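Prephenate dehydratase (Arthrobacter aurescens, PDB 3MWB) probably converts prephenate to phenylpyruvate, releasing water and carbon dioxide, in the pathway that makes phenylalanine. Local coordinates at residues A139-L144 with A154-L159; T42-V47 with L71-T76. All coordinates share one frame; numbering follows the deposited sequence.

Both contacts lie in the prephenate dehydratase domain, but beside different beta sheets. Contact 2 comes first along the chain and sits beside the sheet that holds strand 54-60. Contact 1 belongs to the sheet built around strands 107-110 and 153-156. Their centres are 27 Å apart and their nearest atoms about 16 Å apart. Each uses a helix from a beta-alpha-beta crossover, 40-48 in contact 2 and 137-143 in contact 1. In contact 1 the side chain of Ala141 is about 4 Å from that of Leu167, and Cys156 about 5 Å from Ala161; both belong to a magnesium site that is empty in this chain. In contact 2, Leu71 touches Arg232, which lines a phenylalanine pocket.

Contact 1. Residues A139-L144 with A154-L159; sequences ASAMGL and AICAPL
Ala141 and Ala154 bring the two backbones closest, with their CA atoms 5.2 Å apart, where helix 139-143 crosses strand 154-156 at 137° with an axis separation of 7.3 Å. Ala154 is the centre of the contact. Its methyl group points at the helix and sits against the backbone as much as against side chains. CB of Ala154 lies 3.7 Å from O of Ser140, and CB of Ser140 flanks it at 4.1 Å. Leu144, further along the chain, reaches the same methyl: its CD1 is 3.7 Å from CB of Ala154. CG of Leu144 stands opposite the carbonyl carbon (chi1 -64°), and this carries the branch toward Ala154; Leu144 also touches Val95 of the adjacent strand 93-96. Further along the strand, Cys156 meets Ala141. CB and SG of Cys156 are each 4.1 Å from CB of Ala141. With SG between the backbone N and the carbonyl carbon (chi1 59°), the thiol lies alongside the methyl. No hydrogen bond joins the segments. The buried polar atoms of Ser140 are satisfied elsewhere: OG by Ser109 and by O of Ser136, and O by the hydroxyl of Tyr151. This is a helix lying on its own sheet, within the crossover from strand 130-133 to strand 153-156. Ala141 also touches Leu167 of the magnesium site, although no magnesium is bound in this chain. The contact is thus apolar and built mainly from small side chains, with Leu144 at one side, which lets the helix lie close to the strand.

Contact 2. Residues T42-V47 with L71-T76; sequences TALERV and LDAIAT
Leu44 and Ala73 are the nearest residues of the two backbones, with CA atoms 7.9 Å apart. Segment 42-47 lies within helix 40-48, whereas 71-76 is the last turn of helix 67-73 followed by a type I beta turn from Ala73 to Thr76. One leucine branch makes the whole contact. Leu44 points toward the other segment, and its CD1 continues the line of the side chain (chi2 174°), reaching the far side as an extended tip. There it meets CB of Ala73 at 3.5 Å, tighter than ordinary van der Waals contact, and CG2 of Ile74 at 4.0 Å. These two methyls are 4.8 Å from each other, CB of Ala73 to CG2 of Ile74, and CD1 rests against both. Ile74 offers only its short branch. With CG1 between the backbone N and the carbonyl carbon (chi1 66°), the longer arm leads away from Leu44. Within the second segment, N of Ala75 hydrogen-bonds to O of Asp72 at 3.2 Å where the helix gives way to the turn. Arg48 of helix 40-48 also hydrogen-bonds O of Ala73 through NH2.

Leu44 also packs on Ala55 of strand 54-60 and on Leu80, so it fills the angle between its helix, the sheet and the end of helix 67-73. Asp72 faces another way and forms a salt bridge with Arg236 of the ACT domain. Glu45 pairs with Arg119 of a neighbouring subunit. Across the two segments themselves the contact is small and purely apolar; Asp72 and Glu45 turn their charges to partners elsewhere, in the ACT domain and on the neighbouring subunit.

Contact 1. Residues A139-L144 with A154-L159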
loop_
_atom_site.group_PDB
_atom_site.type_symbol
_atom_site.label_atom_id
_atom_site.label_comp_id
_atom_site.label_asym_id
_atom_site.label_seq_id
_atom_site.Cartn_x
_atom_site.Cartn_y
_atom_site.Cartn_z
ATOM N N ALA A 139 -34.131 34.873 -8.672
ATOM C CA ALA A 139 -35.551 34.759 -9.034
ATOM C C ALA A 139 -36.462 35.149 -7.870
ATOM O O ALA A 139 -37.479 35.820 -8.063
ATOM C CB ALA A 139 -35.892 33.358 -9.537
ATOM N N SER A 140 -36.084 34.733 -6.663
ATOM C CA SER A 140 -36.824 35.090 -5.468
ATOM C C SER A 140 -36.865 36.601 -5.313
ATOM O O SER A 140 -37.935 37.166 -5.059
ATOM C CB SER A 140 -36.209 34.441 -4.229
ATOM O OG SER A 140 -36.509 33.061 -4.206
ATOM N N ALA A 141 -35.707 37.240 -5.475
ATOM C CA ALA A 141 -35.612 38.687 -5.415
ATOM C C ALA A 141 -36.453 39.368 -6.500
ATOM O O ALA A 141 -37.229 40.285 -6.186
ATOM C CB ALA A 141 -34.138 39.155 -5.476
HETATM N N MSE A 142 -36.290 38.929 -7.753
HETATM C CA MSE A 142 -37.003 39.501 -8.906
HETATM C C MSE A 142 -38.521 39.322 -8.844
HETATM O O MSE A 142 -39.274 40.149 -9.379
HETATM C CB MSE A 142 -36.462 38.932 -10.230
HETATM C CG MSE A 142 -34.994 39.272 -10.499
HETATM SE SE MSE A 142 -34.577 41.199 -10.518
HETATM C CE MSE A 142 -35.137 41.592 -12.348
ATOM N N GLY A 143 -38.964 38.243 -8.200
ATOM C CA GLY A 143 -40.388 37.981 -7.991
ATOM C C GLY A 143 -41.087 39.095 -7.220
ATOM O O GLY A 143 -42.272 39.341 -7.422
ATOM N N LEU A 144 -40.344 39.777 -6.348
ATOM C CA LEU A 144 -40.864 40.921 -5.586
ATOM C C LEU A 144 -41.254 42.143 -6.433
ATOM O O LEU A 144 -41.991 43.010 -5.959
ATOM C CB LEU A 144 -39.865 41.350 -4.510
ATOM C CG LEU A 144 -39.542 40.365 -3.382
ATOM C CD1 LEU A 144 -38.279 40.807 -2.660
ATOM C CD2 LEU A 144 -40.703 40.222 -2.411
ATOM N N ALA A 154 -37.269 38.570 0.234
ATOM C CA ALA A 154 -36.366 37.576 -0.356
ATOM C C ALA A 154 -34.980 37.645 0.300
ATOM O O ALA A 154 -34.604 38.665 0.875
ATOM C CB ALA A 154 -36.263 37.760 -1.866
ATOM N N ILE A 155 -34.256 36.534 0.245
ATOM C CA ILE A 155 -32.892 36.472 0.721
ATOM C C ILE A 155 -32.029 36.226 -0.496
ATOM O O ILE A 155 -32.224 35.250 -1.229
ATOM C CB ILE A 155 -32.699 35.356 1.764
ATOM C CG1 ILE A 155 -33.560 35.646 2.999
ATOM C CG2 ILE A 155 -31.235 35.256 2.157
ATOM C CD1 ILE A 155 -33.608 34.499 4.003
ATOM N N CYS A 156 -31.083 37.132 -0.712
ATOM C CA CYS A 156 -30.328 37.146 -1.944
ATOM C C CYS A 156 -28.936 37.747 -1.732
ATOM O O CYS A 156 -28.560 38.061 -0.598
ATOM C CB CYS A 156 -31.101 37.958 -2.980
ATOM S SG CYS A 156 -31.388 39.648 -2.441
ATOM N N ALA A 157 -28.205 37.911 -2.832
ATOM C CA ALA A 157 -26.878 38.541 -2.848
ATOM C C ALA A 157 -26.946 40.067 -2.766
ATOM O O ALA A 157 -27.935 40.676 -3.191
ATOM C CB ALA A 157 -26.100 38.115 -4.119
ATOM N N PRO A 158 -25.902 40.699 -2.199
ATOM C CA PRO A 158 -25.821 42.156 -2.286
ATOM C C PRO A 158 -25.843 42.667 -3.734
ATOM O O PRO A 158 -26.372 43.748 -3.983
ATOM C CB PRO A 158 -24.477 42.472 -1.613
ATOM C CG PRO A 158 -24.327 41.391 -0.607
ATOM C CD PRO A 158 -24.873 40.154 -1.291
ATOM N N LEU A 159 -25.298 41.883 -4.672
ATOM C CA LEU A 159 -25.278 42.258 -6.091
ATOM C C LEU A 159 -26.649 42.722 -6.588
ATOM O O LEU A 159 -26.784 43.845 -7.073
ATOM C CB LEU A 159 -24.752 41.114 -6.982
ATOM C CG LEU A 159 -24.845 41.327 -8.510
ATOM C CD1 LEU A 159 -24.128 42.611 -8.961
ATOM C CD2 LEU A 159 -24.326 40.127 -9.310
#

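Contact 2. Residues T42-V47 with L71-T76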
loop_
_atom_site.group_PDB
_atom_site.type_symbol
_atom_site.label_atom_id
_atom_site.label_comp_id
_atom_site.label_asym_id
_atom_site.label_seq_id
_atom_site.Cartn_x
_atom_site.Cartn_y
_atom_site.Cartn_z
ATOM N N THR A 42 -25.636 23.785 -20.125
ATOM C CA THR A 42 -25.822 24.828 -21.136
ATOM C C THR A 42 -24.670 25.825 -21.122
ATOM O O THR A 42 -24.202 26.247 -22.191
ATOM C CB THR A 42 -27.178 25.540 -20.964
ATOM O OG1 THR A 42 -28.225 24.587 -21.185
ATOM C CG2 THR A 42 -27.346 26.662 -21.991
ATOM N N ALA A 43 -24.201 26.190 -19.925
ATOM C CA ALA A 43 -23.040 27.090 -19.812
ATOM C C ALA A 43 -21.821 26.487 -20.501
ATOM O O ALA A 43 -21.120 27.165 -21.280
ATOM C CB ALA A 43 -22.716 27.418 -18.329
ATOM N N LEU A 44 -21.553 25.218 -20.203
ATOM C CA LEU A 44 -20.368 24.539 -20.738
ATOM C C LEU A 44 -20.500 24.227 -22.226
ATOM O O LEU A 44 -19.519 24.286 -22.979
ATOM C CB LEU A 44 -20.071 23.266 -19.937
ATOM C CG LEU A 44 -19.663 23.486 -18.460
ATOM C CD1 LEU A 44 -19.540 22.155 -17.716
ATOM C CD2 LEU A 44 -18.353 24.245 -18.318
ATOM N N GLU A 45 -21.716 23.887 -22.631
ATOM C CA GLU A 45 -22.041 23.600 -24.011
ATOM C C GLU A 45 -21.582 24.751 -24.897
ATOM O O GLU A 45 -20.950 24.531 -25.931
ATOM C CB GLU A 45 -23.543 23.509 -24.113
ATOM C CG GLU A 45 -24.076 22.519 -25.041
ATOM C CD GLU A 45 -25.555 22.337 -24.797
ATOM O OE1 GLU A 45 -26.357 22.843 -25.615
ATOM O OE2 GLU A 45 -25.911 21.722 -23.759
ATOM N N ARG A 46 -21.887 25.979 -24.480
ATOM C CA ARG A 46 -21.531 27.149 -25.282
ATOM C C ARG A 46 -20.013 27.244 -25.464
ATOM O O ARG A 46 -19.531 27.551 -26.560
ATOM C CB ARG A 46 -22.123 28.447 -24.691
ATOM N N VAL A 47 -19.263 26.942 -24.408
ATOM C CA VAL A 47 -17.802 26.935 -24.469
ATOM C C VAL A 47 -17.318 25.838 -25.431
ATOM O O VAL A 47 -16.522 26.088 -26.341
ATOM C CB VAL A 47 -17.165 26.731 -23.043
ATOM C CG1 VAL A 47 -15.673 26.538 -23.139
ATOM C CG2 VAL A 47 -17.504 27.924 -22.126
ATOM N N LEU A 71 -19.775 18.655 -11.513
ATOM C CA LEU A 71 -18.918 17.490 -11.353
ATOM C C LEU A 71 -19.202 16.456 -12.428
ATOM O O LEU A 71 -18.285 15.825 -12.934
ATOM C CB LEU A 71 -19.109 16.877 -9.961
ATOM C CG LEU A 71 -18.748 17.775 -8.776
ATOM C CD1 LEU A 71 -19.091 17.052 -7.472
ATOM C CD2 LEU A 71 -17.271 18.141 -8.824
ATOM N N ASP A 72 -20.466 16.302 -12.803
ATOM C CA ASP A 72 -20.806 15.329 -13.842
ATOM C C ASP A 72 -20.448 15.877 -15.222
ATOM O O ASP A 72 -19.928 15.144 -16.079
ATOM C CB ASP A 72 -22.284 14.934 -13.736
ATOM C CG ASP A 72 -22.558 14.045 -12.529
ATOM O OD1 ASP A 72 -21.577 13.549 -11.924
ATOM O OD2 ASP A 72 -23.744 13.822 -12.195
ATOM N N ALA A 73 -20.694 17.166 -15.428
ATOM C CA ALA A 73 -20.517 17.763 -16.770
ATOM C C ALA A 73 -19.056 17.750 -17.249
ATOM O O ALA A 73 -18.776 17.472 -18.429
ATOM C CB ALA A 73 -21.078 19.171 -16.799
ATOM N N ILE A 74 -18.129 18.023 -16.327
ATOM C CA ILE A 74 -16.705 18.121 -16.671
ATOM C C ILE A 74 -16.027 16.756 -16.758
ATOM O O ILE A 74 -14.845 16.665 -17.091
ATOM C CB ILE A 74 -15.923 19.046 -15.689
ATOM C CG1 ILE A 74 -15.874 18.444 -14.273
ATOM C CG2 ILE A 74 -16.567 20.435 -15.660
ATOM C CD1 ILE A 74 -14.961 19.210 -13.309
ATOM N N ALA A 75 -16.789 15.705 -16.462
ATOM C CA ALA A 75 -16.272 14.332 -16.430
ATOM C C ALA A 75 -16.543 13.579 -17.713
ATOM O O ALA A 75 -16.115 12.439 -17.867
ATOM C CB ALA A 75 -16.871 13.590 -15.288
ATOM N N THR A 76 -17.279 14.191 -18.634
ATOM C CA THR A 76 -17.635 13.496 -19.879
ATOM C C THR A 76 -17.706 14.491 -20.997
ATOM O O THR A 76 -17.903 15.676 -20.749
ATOM C CB THR A 76 -19.024 12.795 -19.813
ATOM O OG1 THR A 76 -19.991 13.676 -19.221
ATOM C CG2 THR A 76 -18.967 11.499 -19.035
#